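Local coordinates for protein CCMAN5 (Cellulosimicrobium cellulans, PDB 2XSG) that hydrolyses alpha-mannosidic bonds as a GH92-family mannosidase and probably uncaps mannose-6-phosphate on yeast-made glycans, at residues Met659-Ala663 against Gly664-Thr668; Trp354-Phe357 against Arg358-Ser361; Glu20-Phe23 against Gly24-Met27. All coordinates share one frame; numbering follows the deposited sequence.

Contact 1. Residues Met659-Ala663 against Gly664-Thr668. With CA (calcium ion), chain C.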
ATOM      1  N   MET A 659       8.574   8.854   4.389  1.00  3.32           N
ATOM      2  CA  MET A 659       7.917   7.619   4.796  1.00  3.65           C
ATOM      3  C   MET A 659       6.711   7.320   3.903  1.00  3.55           C
ATOM      4  O   MET A 659       5.597   7.707   4.209  1.00  3.88           O
ATOM      5  CB  MET A 659       7.511   7.713   6.267  1.00  4.06           C
ATOM      6  CG  MET A 659       6.726   6.512   6.813  1.00  4.41           C
ATOM      7  SD  MET A 659       6.422   6.792   8.564  1.00  4.89           S
ATOM      8  CE  MET A 659       5.336   5.420   8.933  1.00  2.00           C
ATOM      9  N   ASP A 660       6.951   6.666   2.768  1.00  3.67           N
ATOM     10  CA  ASP A 660       5.878   6.359   1.824  1.00  3.95           C
ATOM     11  C   ASP A 660       4.998   5.290   2.440  1.00  3.66           C
ATOM     12  O   ASP A 660       5.496   4.428   3.151  1.00  3.81           O
ATOM     13  CB  ASP A 660       6.466   5.857   0.505  1.00  3.86           C
ATOM     14  CG  ASP A 660       7.247   6.928  -0.226  1.00  6.34           C
ATOM     15  OD1 ASP A 660       6.918   8.122  -0.042  1.00  7.36           O
ATOM     16  OD2 ASP A 660       8.202   6.585  -0.965  1.00  9.02           O
ATOM     17  N   ASN A 661       3.692   5.371   2.208  1.00  3.35           N
ATOM     18  CA  ASN A 661       2.763   4.368   2.734  1.00  3.15           C
ATOM     19  C   ASN A 661       3.033   2.985   2.090  1.00  3.52           C
ATOM     20  O   ASN A 661       2.856   1.938   2.739  1.00  3.16           O
ATOM     21  CB  ASN A 661       1.312   4.809   2.472  1.00  2.50           C
ATOM     22  CG  ASN A 661       0.313   4.220   3.468  1.00  3.63           C
ATOM     23  OD1 ASN A 661       0.544   3.155   4.071  1.00  2.21           O
ATOM     24  ND2 ASN A 661      -0.819   4.916   3.643  1.00  3.07           N
ATOM     25  N   ASP A 662       3.475   3.006   0.826  1.00  2.78           N
ATOM     26  CA  ASP A 662       3.721   1.794   0.014  1.00  2.87           C
ATOM     27  C   ASP A 662       2.488   0.892  -0.099  1.00  2.74           C
ATOM     28  O   ASP A 662       2.375  -0.134   0.590  1.00  2.00           O
ATOM     29  CB  ASP A 662       4.927   0.994   0.534  1.00  3.34           C
ATOM     30  CG  ASP A 662       6.226   1.810   0.526  1.00  4.71           C
ATOM     31  OD1 ASP A 662       6.594   2.382  -0.523  1.00  5.67           O
ATOM     32  OD2 ASP A 662       6.894   1.855   1.577  1.00  3.78           O
ATOM     33  N   ALA A 663       1.566   1.273  -0.972  1.00  2.47           N
ATOM     34  CA  ALA A 663       0.372   0.452  -1.219  1.00  3.12           C
ATOM     35  C   ALA A 663      -0.389   0.132   0.074  1.00  2.97           C
ATOM     36  O   ALA A 663      -0.902  -0.985   0.255  1.00  3.73           O
ATOM     37  CB  ALA A 663       0.770  -0.857  -1.952  1.00  3.25           C
ATOM     38  N   GLY A 664      -0.446   1.107   0.972  1.00  2.37           N
ATOM     39  CA  GLY A 664      -1.205   0.992   2.206  1.00  2.70           C
ATOM     40  C   GLY A 664      -0.530   0.199   3.312  1.00  2.78           C
ATOM     41  O   GLY A 664      -1.184  -0.148   4.296  1.00  2.55           O
ATOM     42  N   THR A 665       0.768  -0.089   3.172  1.00  2.25           N
ATOM     43  CA  THR A 665       1.476  -0.858   4.217  1.00  2.81           C
ATOM     44  C   THR A 665       1.537  -0.129   5.565  1.00  2.30           C
ATOM     45  O   THR A 665       1.178  -0.694   6.605  1.00  2.00           O
ATOM     46  CB  THR A 665       2.904  -1.252   3.807  1.00  3.07           C
ATOM     47  OG1 THR A 665       2.854  -1.945   2.560  1.00  4.21           O
ATOM     48  CG2 THR A 665       3.549  -2.171   4.890  1.00  2.00           C
ATOM     49  N   MET A 666       2.016   1.111   5.557  1.00  2.65           N
ATOM     50  CA  MET A 666       2.121   1.853   6.811  1.00  2.55           C
ATOM     51  C   MET A 666       0.734   1.982   7.482  1.00  2.79           C
ATOM     52  O   MET A 666       0.614   1.762   8.695  1.00  2.93           O
ATOM     53  CB  MET A 666       2.839   3.193   6.621  1.00  3.03           C
ATOM     54  CG  MET A 666       4.332   3.051   6.246  1.00  4.09           C
ATOM     55  SD  MET A 666       5.197   1.830   7.297  1.00  5.65           S
ATOM     56  CE  MET A 666       6.910   2.219   6.909  1.00  4.71           C
ATOM     57  N   SER A 667      -0.302   2.266   6.686  1.00  2.61           N
ATOM     58  CA  SER A 667      -1.698   2.300   7.179  1.00  2.87           C
ATOM     59  C   SER A 667      -2.147   0.973   7.791  1.00  3.32           C
ATOM     60  O   SER A 667      -2.772   0.958   8.858  1.00  2.63           O
ATOM     61  CB  SER A 667      -2.677   2.676   6.066  1.00  2.85           C
ATOM     62  OG  SER A 667      -2.413   3.973   5.564  1.00  3.38           O
ATOM     63  N   THR A 668      -1.840  -0.128   7.092  1.00  3.43           N
ATOM     64  CA  THR A 668      -2.179  -1.474   7.542  1.00  3.50           C
ATOM     65  C   THR A 668      -1.468  -1.840   8.850  1.00  3.24           C
ATOM     66  O   THR A 668      -2.070  -2.428   9.734  1.00  2.91           O
ATOM     67  CB  THR A 668      -1.868  -2.516   6.459  1.00  4.03           C
ATOM     68  OG1 THR A 668      -2.516  -2.143   5.243  1.00  3.77           O
ATOM     69  CG2 THR A 668      -2.374  -3.874   6.861  1.00  4.58           C
TER
HETATM   70 CA    CA C1772       9.306   2.247   2.115  1.00 30.05          CA
HETATM   71  O   HOH W   1       8.288   3.806   3.706  1.00  7.52           O

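Contact 2. Residues Trp354-Phe357 against Arg358-Ser361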
ATOM      1  N   TRP A 354       7.772  -6.494  -2.326  1.00  3.55           N
ATOM      2  CA  TRP A 354       9.049  -6.253  -1.621  1.00  4.26           C
ATOM      3  C   TRP A 354       8.838  -5.320  -0.412  1.00  4.39           C
ATOM      4  O   TRP A 354       9.400  -5.548   0.662  1.00  3.46           O
ATOM      5  CB  TRP A 354      10.069  -5.639  -2.582  1.00  4.59           C
ATOM      6  CG  TRP A 354      11.496  -5.565  -2.098  1.00  7.00           C
ATOM      7  CD1 TRP A 354      12.473  -6.511  -2.281  1.00  8.38           C
ATOM      8  CD2 TRP A 354      12.122  -4.475  -1.403  1.00  9.98           C
ATOM      9  NE1 TRP A 354      13.657  -6.086  -1.715  1.00 11.93           N
ATOM     10  CE2 TRP A 354      13.476  -4.836  -1.187  1.00 11.65           C
ATOM     11  CE3 TRP A 354      11.675  -3.231  -0.940  1.00 12.81           C
ATOM     12  CZ2 TRP A 354      14.384  -4.000  -0.514  1.00 14.40           C
ATOM     13  CZ3 TRP A 354      12.578  -2.397  -0.268  1.00 13.24           C
ATOM     14  CH2 TRP A 354      13.918  -2.789  -0.061  1.00 15.08           C
ATOM     15  N   ASP A 355       8.001  -4.294  -0.597  1.00  4.30           N
ATOM     16  CA  ASP A 355       7.647  -3.363   0.483  1.00  4.99           C
ATOM     17  C   ASP A 355       6.508  -3.838   1.359  1.00  5.09           C
ATOM     18  O   ASP A 355       6.511  -3.600   2.567  1.00  5.66           O
ATOM     19  CB  ASP A 355       7.235  -1.974  -0.064  1.00  4.84           C
ATOM     20  CG  ASP A 355       8.242  -1.390  -1.011  1.00  4.74           C
ATOM     21  OD1 ASP A 355       7.908  -1.186  -2.207  1.00  4.51           O
ATOM     22  OD2 ASP A 355       9.365  -1.119  -0.560  1.00  7.20           O
ATOM     23  N   ASP A 356       5.508  -4.474   0.762  1.00  5.29           N
ATOM     24  CA  ASP A 356       4.232  -4.591   1.462  1.00  5.97           C
ATOM     25  C   ASP A 356       3.833  -5.950   2.015  1.00  5.46           C
ATOM     26  O   ASP A 356       2.717  -6.092   2.517  1.00  5.82           O
ATOM     27  CB  ASP A 356       3.090  -4.016   0.603  1.00  6.01           C
ATOM     28  CG  ASP A 356       2.625  -4.962  -0.477  1.00  8.59           C
ATOM     29  OD1 ASP A 356       3.138  -6.110  -0.560  1.00 10.13           O
ATOM     30  OD2 ASP A 356       1.740  -4.541  -1.264  1.00  9.98           O
ATOM     31  N   PHE A 357       4.720  -6.934   1.917  1.00  5.07           N
ATOM     32  CA  PHE A 357       4.332  -8.328   2.161  1.00  5.02           C
ATOM     33  C   PHE A 357       3.631  -8.588   3.500  1.00  4.46           C
ATOM     34  O   PHE A 357       2.728  -9.415   3.563  1.00  3.77           O
ATOM     35  CB  PHE A 357       5.500  -9.322   1.911  1.00  5.39           C
ATOM     36  CG  PHE A 357       6.622  -9.268   2.936  1.00  5.95           C
ATOM     37  CD1 PHE A 357       6.656 -10.182   4.009  1.00  7.59           C
ATOM     38  CD2 PHE A 357       7.664  -8.366   2.801  1.00  4.63           C
ATOM     39  CE1 PHE A 357       7.701 -10.164   4.948  1.00  6.98           C
ATOM     40  CE2 PHE A 357       8.723  -8.328   3.742  1.00  6.45           C
ATOM     41  CZ  PHE A 357       8.738  -9.227   4.816  1.00  6.79           C
ATOM     42  N   ARG A 358       4.018  -7.870   4.551  1.00  3.71           N
ATOM     43  CA  ARG A 358       3.376  -8.083   5.863  1.00  4.11           C
ATOM     44  C   ARG A 358       1.912  -7.619   5.927  1.00  3.84           C
ATOM     45  O   ARG A 358       1.176  -8.010   6.838  1.00  3.72           O
ATOM     46  CB  ARG A 358       4.150  -7.398   6.984  1.00  3.99           C
ATOM     47  CG  ARG A 358       5.375  -8.148   7.439  1.00  5.71           C
ATOM     48  CD  ARG A 358       5.824  -7.670   8.834  1.00  5.67           C
ATOM     49  NE  ARG A 358       6.796  -8.586   9.413  1.00  4.19           N
ATOM     50  CZ  ARG A 358       8.061  -8.651   9.018  1.00  3.80           C
ATOM     51  NH1 ARG A 358       8.493  -7.847   8.057  1.00  2.16           N
ATOM     52  NH2 ARG A 358       8.890  -9.518   9.578  1.00  2.74           N
ATOM     53  N   LYS A 359       1.496  -6.773   4.988  1.00  3.05           N
ATOM     54  CA  LYS A 359       0.143  -6.205   5.043  1.00  2.82           C
ATOM     55  C   LYS A 359      -0.929  -7.279   4.814  1.00  2.67           C
ATOM     56  O   LYS A 359      -2.016  -7.223   5.419  1.00  2.34           O
ATOM     57  CB  LYS A 359      -0.016  -5.016   4.067  1.00  2.64           C
ATOM     58  CG  LYS A 359      -0.387  -5.396   2.644  1.00  3.37           C
ATOM     59  CD  LYS A 359      -0.554  -4.178   1.744  1.00  3.48           C
ATOM     60  CE  LYS A 359      -1.170  -4.598   0.427  1.00  2.52           C
ATOM     61  NZ  LYS A 359      -0.864  -3.636  -0.699  1.00  3.27           N
ATOM     62  N   PHE A 360      -0.615  -8.254   3.954  1.00  2.16           N
ATOM     63  CA  PHE A 360      -1.561  -9.294   3.606  1.00  2.32           C
ATOM     64  C   PHE A 360      -1.923 -10.125   4.829  1.00  2.23           C
ATOM     65  O   PHE A 360      -3.086 -10.508   4.990  1.00  2.00           O
ATOM     66  CB  PHE A 360      -1.017 -10.189   2.479  1.00  2.83           C
ATOM     67  CG  PHE A 360      -0.814  -9.452   1.175  1.00  4.01           C
ATOM     68  CD1 PHE A 360      -1.883  -9.212   0.324  1.00  4.90           C
ATOM     69  CD2 PHE A 360       0.438  -8.979   0.818  1.00  4.61           C
ATOM     70  CE1 PHE A 360      -1.714  -8.511  -0.869  1.00  4.73           C
ATOM     71  CE2 PHE A 360       0.626  -8.290  -0.397  1.00  7.25           C
ATOM     72  CZ  PHE A 360      -0.456  -8.067  -1.235  1.00  6.36           C
ATOM     73  N   SER A 361      -0.943 -10.382   5.701  1.00  2.02           N
ATOM     74  CA  SER A 361      -1.201 -11.170   6.904  1.00  2.68           C
ATOM     75  C   SER A 361      -2.280 -10.521   7.779  1.00  3.29           C
ATOM     76  O   SER A 361      -3.038 -11.233   8.459  1.00  3.90           O
ATOM     77  CB  SER A 361       0.063 -11.368   7.726  1.00  3.17           C
ATOM     78  OG  SER A 361       1.154 -11.912   6.983  1.00  3.32           O
TER
HETATM   79  O   HOH W   2       5.771  -5.432   4.714  1.00 11.21           O
HETATM   80  O   HOH W   3       1.918 -12.232   4.069  1.00  8.11           O

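Contact 3. Residues Glu20-Phe23 against Gly24-Met27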
ATOM      1  N   GLU A  20       0.246  15.759   1.667  1.00  3.40           N
ATOM      2  CA  GLU A  20       1.202  16.879   1.556  1.00  4.27           C
ATOM      3  C   GLU A  20       2.595  16.382   1.186  1.00  4.55           C
ATOM      4  O   GLU A  20       3.094  15.427   1.779  1.00  4.88           O
ATOM      5  CB  GLU A  20       1.266  17.707   2.845  1.00  3.82           C
ATOM      6  CG  GLU A  20       2.192  18.953   2.730  1.00  5.44           C
ATOM      7  CD  GLU A  20       1.829  20.068   3.700  1.00  6.72           C
ATOM      8  OE1 GLU A  20       0.693  20.071   4.204  1.00  8.12           O
ATOM      9  OE2 GLU A  20       2.671  20.962   3.940  1.00 10.32           O
ATOM     10  N   GLY A  21       3.190  17.019   0.181  1.00  4.76           N
ATOM     11  CA  GLY A  21       4.629  16.917  -0.092  1.00  5.40           C
ATOM     12  C   GLY A  21       5.139  15.499  -0.062  1.00  5.33           C
ATOM     13  O   GLY A  21       4.545  14.635  -0.666  1.00  5.96           O
ATOM     14  N   ASP A  22       6.227  15.273   0.670  1.00  5.29           N
ATOM     15  CA  ASP A  22       6.843  13.953   0.794  1.00  5.27           C
ATOM     16  C   ASP A  22       6.507  13.317   2.154  1.00  4.65           C
ATOM     17  O   ASP A  22       7.381  12.752   2.808  1.00  4.46           O
ATOM     18  CB  ASP A  22       8.373  14.053   0.597  1.00  5.69           C
ATOM     19  CG  ASP A  22       9.024  12.696   0.288  1.00  8.87           C
ATOM     20  OD1 ASP A  22       8.310  11.731  -0.082  1.00 12.06           O
ATOM     21  OD2 ASP A  22      10.259  12.587   0.403  1.00 12.89           O
ATOM     22  N   PHE A  23       5.237  13.407   2.563  1.00  4.25           N
ATOM     23  CA  PHE A  23       4.799  12.918   3.885  1.00  4.39           C
ATOM     24  C   PHE A  23       3.788  11.762   3.763  1.00  3.90           C
ATOM     25  O   PHE A  23       2.768  11.721   4.461  1.00  3.24           O
ATOM     26  CB  PHE A  23       4.252  14.060   4.768  1.00  4.52           C
ATOM     27  CG  PHE A  23       5.261  15.153   5.067  1.00  5.21           C
ATOM     28  CD1 PHE A  23       6.033  15.110   6.230  1.00  4.67           C
ATOM     29  CD2 PHE A  23       5.428  16.228   4.189  1.00  5.14           C
ATOM     30  CE1 PHE A  23       6.974  16.127   6.524  1.00  5.43           C
ATOM     31  CE2 PHE A  23       6.359  17.244   4.454  1.00  5.72           C
ATOM     32  CZ  PHE A  23       7.137  17.195   5.634  1.00  5.80           C
ATOM     33  N   GLY A  24       4.072  10.821   2.864  1.00  3.38           N
ATOM     34  CA  GLY A  24       3.211   9.656   2.716  1.00  3.08           C
ATOM     35  C   GLY A  24       2.928   9.242   1.282  1.00  2.79           C
ATOM     36  O   GLY A  24       2.781   8.058   1.009  1.00  2.55           O
ATOM     37  N   ASN A  25       2.855  10.220   0.378  1.00  2.32           N
ATOM     38  CA  ASN A  25       2.533   9.994  -1.036  1.00  2.47           C
ATOM     39  C   ASN A  25       1.195   9.305  -1.274  1.00  2.41           C
ATOM     40  O   ASN A  25       1.068   8.482  -2.163  1.00  2.24           O
ATOM     41  CB  ASN A  25       3.694   9.334  -1.791  1.00  2.34           C
ATOM     42  CG  ASN A  25       4.802  10.337  -2.118  1.00  4.37           C
ATOM     43  OD1 ASN A  25       4.569  11.319  -2.829  1.00  3.15           O
ATOM     44  ND2 ASN A  25       6.010  10.092  -1.602  1.00  2.62           N
ATOM     45  N   ASP A  26       0.205   9.650  -0.450  1.00  3.08           N
ATOM     46  CA  ASP A  26      -1.165   9.192  -0.645  1.00  3.20           C
ATOM     47  C   ASP A  26      -2.009  10.236  -1.371  1.00  3.49           C
ATOM     48  O   ASP A  26      -1.593  11.393  -1.544  1.00  3.32           O
ATOM     49  CB  ASP A  26      -1.796   8.827   0.699  1.00  3.76           C
ATOM     50  CG  ASP A  26      -1.364   7.462   1.184  1.00  3.73           C
ATOM     51  OD1 ASP A  26      -1.225   6.517   0.342  1.00  5.69           O
ATOM     52  OD2 ASP A  26      -1.156   7.332   2.401  1.00  2.99           O
ATOM     53  N   MET A  27      -3.193   9.820  -1.792  1.00  3.04           N
ATOM     54  CA  MET A  27      -4.035  10.651  -2.643  1.00  3.36           C
ATOM     55  C   MET A  27      -5.401  10.937  -2.007  1.00  3.63           C
ATOM     56  O   MET A  27      -5.935  10.098  -1.295  1.00  4.52           O
ATOM     57  CB  MET A  27      -4.230   9.964  -4.003  1.00  2.94           C
ATOM     58  CG  MET A  27      -5.042   8.666  -3.944  1.00  3.80           C
ATOM     59  SD  MET A  27      -4.943   7.748  -5.494  1.00  5.84           S
ATOM     60  CE  MET A  27      -3.316   6.985  -5.295  1.00  2.93           C
TER
HETATM   61  O   HOH W   4       2.340  12.960   0.080  1.00  5.27           O
HETATM   62  O   HOH W   5       6.036  13.701  -2.983  1.00  7.30           O
HETATM   63  O   HOH W   6       6.682  10.125   1.583  1.00  4.28           O

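Contact 1. Residues Met659-Ala663 against Gly664-Thr668
Asn661 reaches across the turn to Ser667 with both ends of its carboxamide. OD1 of Asn661 accepts the amide N of Ser667 at 2.9 Å, the donor tilted 23° from the carbonyl plane, while ND2 of Asn661 gives a nearly straight bond of 2.7 Å to OG of Ser667, which lies close to the amide plane. With CG anti to the backbone N (chi1 -154°), the carboxamide is laid against the first turn of the helix, and the two bonds fix its rotation. The same ND2 also serves Asp26, and Ser667 OG has His314 as a further partner. A leucine in place of Asn661 would probably leave the amide N of Ser667 without its acceptor and the carboxylate of Asp26 without one of its donors. Backbone and side chain work together here, since the carbonyl O of Asn661 takes N of Met666 at 3.1 Å on a lone pair.

Between them runs a type I' turn from Asp662 to Thr665, followed by the helix, with Gly664 at the N-cap position. O of Gly664 is gripped from opposite faces of its carbonyl plane by N and OG1 of Thr668. The extended Met659 lays its CE 3.7 Å from CG of the bent Met666, the two chains crossing at a slant.

Asp662 reaches the calcium ion with OD2, at 2.5 Å. Asn588 and Glu589 share the metal, and the calcium-bound water 1 donates to O of Asp660 at 2.9 Å. The turn thus joins the metal site to the start of helix 665-675, which packs Thr665 and Thr668 against helix 353-366 and Ser667 and Thr668 against helix 306-318.

Contact 2. Residues Trp354-Phe357 against Arg358-Ser361
NZ of Lys359 is gripped by three oxygens: OD2 of Asp356, in a salt bridge of 2.8 Å, and the carbonyl oxygens of Met321 and Ala663. The ion pair spans three residues along helix 353-366, in the catalytic domain, an (alpha/alpha)6 barrel in this family. Lys359 sets CG between backbone N and carbonyl carbon, then runs extended to Asp356. The ammonium meets OD2 from above the carboxylate plane, 41° out of it. The carboxylate, helped by the two carbonyls, probably keeps this buried lysine protonated.

The backbone repeats the spacing, because N of Lys359 bonds to O of Asp356 at 2.8 Å. The helix kinks here, the amides of Arg358 and Lys359 lacking their usual bonds to the turn before. Water 2 fills in, accepting from N of Arg358 and donating to O of Asp355.

OD1 of Asp356 lies 3.3 Å from CE2 of Phe360, near the ring plane, with carboxylate and ring almost perpendicular at 84°. CE of Lys359 lies over one face of that ring, offset toward its rim. Phe357 flanks Arg358, CZ of Phe357 3.5 Å from NH1 of Arg358, ring and guanidinium inclined at 45°. Pro679 and Val680 hold NE and NH2 of Arg358 through their carbonyls, and Asp415 binds OG of Ser361. Water 3 completes the turn, donating to O of Phe357 and OG of Ser361, each 3.0 Å away.

Contact 3. Residues Glu20-Phe23 against Gly24-Met27
A type II' beta turn from Glu20 to Phe23, in the GH92 N-terminal domain, brings Gly21 and Asp22 round to face Asn25 in the loop that follows. The turn is closed by N of Phe23, which bonds to O of Glu20 at 3.0 Å, and Gly21 at its second position takes the positive phi that glycine readily adopts. Gly24 is needed more strictly, because at its backbone angles a CB would be jammed against the carbonyl O of Phe23.

Direct contact between the two halves is slight. OD1 of Asp22 and ND2 of Asn25 are 3.2 Å apart in a weak hydrogen bond, bent to 126° at the proton, with the carboxylate and amide planes 49° apart. Asp22 extends its CG anti to the backbone N (chi1 -162°), carrying OD1 to the carboxamide. The main partner of ND2 is Asp660, in the loop that carries the calcium ligand Asp662, while OD1 of Asn25 accepts from N of Asn49. With both ends held from outside, the carboxamide has its rotation set by partners beyond the turn.

Water does most of the joining. Water 5 donates both to O of Gly21 at 2.9 Å and to OD1 of Asn25 at 2.8 Å, and water 4 accepts from N of Asn25 at 2.8 Å. At the start of the turn Glu20 forms a salt bridge with Arg653, against which Phe23 also packs. On the Asp22 side, water 6 accepts from N of Gly24 at 3.0 Å and lies 2.8 Å from OD1 of Asp22.

In the fold
From the N terminus, contact 3 comes first, closing a tight turn ahead of strand 40-44. Contact 2 follows far along the chain, within one helix of the catalytic domain, and contact 1 comes last, at the turn that starts helix 665-675. Each is closed before the next opens, so none nests in or crosses another. In space contact 1 sits between the others: its centre is about 10 Å from that of contact 2 and about 11 Å from that of contact 3, and it touches both. Contacts 2 and 3 do not meet, their nearest atoms being about 10 Å apart. Residues 659-668 thus tie the N-terminal domain loop to helix 353-366 beside the calcium site.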